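Side-chain contact in glycosyl transferases group 1 family protein (Francisella tularensis subsp. tularensis, PDB 5I45), which is probably a glycosyltransferase of the GT-B type, moving sugar units onto an acceptor, and is represented by its C-terminal domain: residues E46-A51 and Q82-A87. Residues are numbered along the deposited sequence; the frame is centred on the assembly and turned at random. Where two conformers were deposited one is given.
Sequences EFIEAA and QKVKQA
Lys-83, on helix 74-86, reaches across to the carboxylate of Glu-49, its side chain extended as far as CE and then bent at the last torsion (chi4 -64°). OE2 of Glu-49 lies 3.9 Å from NZ of Lys-83, a long salt bridge, and equally near the CE methylene. A water makes up the difference: it donates to Glu-49 OE2 at 2.8 Å and accepts from Lys-83 NZ at 2.9 Å, so the charges are joined through solvent as well as across the gap. Gln-45 adds a weak hydrogen bond to the same OE2, and Glu-79 forms a weak, long ion pair with the lysine.

One residue on, Val-84 supplies the buried half of the contact. Its CG2, anti to the carbonyl carbon, meets CG2 of Ile-48 at 3.9 Å, and the two side chains cross at about a right angle. With the CA atoms of Ile-48 and Val-84 7.6 Å apart, the apolar part of the contact is a single methyl-to-methyl touch.

Helices 44-57 and 74-86 thus pack side by side in this Rossmann-like domain. Beneath them, Ile-48 and Val-84 both rest on Ile-93 of the edge strand 93-96, and Ile-48 also reaches Val-65 of strand 61-66.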
loop_
_atom_site.group_PDB
_atom_site.type_symbol
_atom_site.label_atom_id
_atom_site.label_comp_id
_atom_site.label_asym_id
_atom_site.label_seq_id
_atom_site.Cartn_x
_atom_site.Cartn_y
_atom_site.Cartn_z
ATOM N N GLU A 46 0.990 -3.741 11.719
ATOM C CA GLU A 46 -0.428 -3.913 11.431
ATOM C C GLU A 46 -0.615 -4.321 9.969
ATOM O O GLU A 46 -1.510 -5.101 9.639
ATOM C CB GLU A 46 -1.228 -2.659 11.810
ATOM C CG GLU A 46 -1.218 -2.386 13.302
ATOM C CD GLU A 46 0.039 -1.694 13.787
ATOM O OE1 GLU A 46 0.259 -0.549 13.373
ATOM O OE2 GLU A 46 0.801 -2.296 14.572
ATOM N N PHE A 47 0.254 -3.830 9.100
ATOM C CA PHE A 47 0.172 -4.238 7.702
ATOM C C PHE A 47 0.477 -5.719 7.530
ATOM O O PHE A 47 -0.283 -6.434 6.877
ATOM C CB PHE A 47 1.145 -3.440 6.868
ATOM C CG PHE A 47 1.171 -3.819 5.410
ATOM C CD1 PHE A 47 0.244 -3.296 4.501
ATOM C CD2 PHE A 47 2.117 -4.697 4.939
ATOM C CE1 PHE A 47 0.306 -3.635 3.172
ATOM C CE2 PHE A 47 2.170 -5.052 3.610
ATOM C CZ PHE A 47 1.263 -4.515 2.723
ATOM N N ILE A 48 1.578 -6.183 8.111
ATOM C CA ILE A 48 1.944 -7.591 7.991
ATOM C C ILE A 48 0.876 -8.500 8.617
ATOM O O ILE A 48 0.500 -9.524 8.016
ATOM C CB ILE A 48 3.342 -7.840 8.610
ATOM C CG1 ILE A 48 4.425 -7.150 7.721
ATOM C CG2 ILE A 48 3.621 -9.330 8.785
ATOM C CD1 ILE A 48 4.593 -7.725 6.351
ATOM N N GLU A 49 0.396 -8.140 9.795
ATOM C CA GLU A 49 -0.632 -8.944 10.453
ATOM C C GLU A 49 -1.909 -8.968 9.611
ATOM O O GLU A 49 -2.528 -10.028 9.424
ATOM C CB GLU A 49 -0.885 -8.437 11.876
ATOM C CG GLU A 49 0.286 -8.763 12.801
ATOM C CD GLU A 49 0.205 -8.099 14.153
ATOM O OE1 GLU A 49 -0.566 -7.143 14.306
ATOM O OE2 GLU A 49 0.945 -8.523 15.052
ATOM N N ALA A 50 -2.274 -7.829 9.026
ATOM C CA ALA A 50 -3.459 -7.779 8.150
ATOM C C ALA A 50 -3.255 -8.658 6.906
ATOM O O ALA A 50 -4.183 -9.339 6.467
ATOM C CB ALA A 50 -3.768 -6.354 7.731
ATOM N N ALA A 51 -2.055 -8.603 6.344
ATOM C CA ALA A 51 -1.749 -9.380 5.158
ATOM C C ALA A 51 -1.789 -10.861 5.461
ATOM O O ALA A 51 -2.235 -11.650 4.638
ATOM C CB ALA A 51 -0.392 -8.987 4.573
ATOM N N GLN A 82 9.730 -13.462 10.337
ATOM C CA GLN A 82 9.361 -14.679 11.063
ATOM C C GLN A 82 7.876 -14.901 11.106
ATOM O O GLN A 82 7.419 -16.037 10.955
ATOM C CB GLN A 82 9.876 -14.666 12.533
ATOM C CG GLN A 82 9.357 -15.795 13.454
ATOM C CD GLN A 82 7.968 -15.589 14.088
ATOM O OE1 GLN A 82 7.188 -16.551 14.205
ATOM N NE2 GLN A 82 7.656 -14.359 14.498
ATOM N N LYS A 83 7.108 -13.853 11.373
ATOM C CA LYS A 83 5.653 -13.993 11.435
ATOM C C LYS A 83 5.136 -14.527 10.104
ATOM O O LYS A 83 4.285 -15.388 10.056
ATOM C CB LYS A 83 4.950 -12.655 11.732
ATOM C CG LYS A 83 5.061 -12.112 13.135
ATOM C CD LYS A 83 4.237 -10.835 13.245
ATOM C CE LYS A 83 4.400 -10.165 14.586
ATOM N NZ LYS A 83 3.896 -10.998 15.697
ATOM N N VAL A 84 5.641 -13.980 9.005
ATOM C CA VAL A 84 5.245 -14.434 7.672
ATOM C C VAL A 84 5.598 -15.908 7.434
ATOM O O VAL A 84 4.772 -16.675 6.939
ATOM C CB VAL A 84 5.893 -13.541 6.599
ATOM C CG1 VAL A 84 5.657 -14.106 5.217
ATOM C CG2 VAL A 84 5.353 -12.109 6.670
ATOM N N LYS A 85 6.831 -16.270 7.794
ATOM C CA LYS A 85 7.306 -17.649 7.588
ATOM C C LYS A 85 6.491 -18.611 8.440
ATOM O O LYS A 85 6.066 -19.669 7.967
ATOM C CB LYS A 85 8.796 -17.777 7.938
ATOM C CG LYS A 85 9.377 -19.146 7.612
ATOM C CD LYS A 85 10.684 -19.378 8.351
ATOM C CE LYS A 85 11.228 -20.795 8.184
ATOM N NZ LYS A 85 11.800 -21.110 6.836
ATOM N N GLN A 86 6.258 -18.262 9.700
ATOM C CA GLN A 86 5.473 -19.149 10.558
ATOM C C GLN A 86 4.009 -19.296 10.104
ATOM O O GLN A 86 3.395 -20.338 10.312
ATOM C CB GLN A 86 5.648 -18.776 12.033
ATOM C CG GLN A 86 7.098 -18.971 12.513
ATOM C CD GLN A 86 7.625 -20.397 12.354
ATOM O OE1 GLN A 86 6.958 -21.366 12.730
ATOM N NE2 GLN A 86 8.845 -20.530 11.814
ATOM N N ALA A 87 3.476 -18.294 9.411
ATOM C CA ALA A 87 2.128 -18.377 8.838
ATOM C C ALA A 87 2.101 -19.147 7.507
ATOM O O ALA A 87 1.033 -19.341 6.934
ATOM C CB ALA A 87 1.571 -16.976 8.606
HETATM O O HOH W 1 1.053 -11.344 15.171
#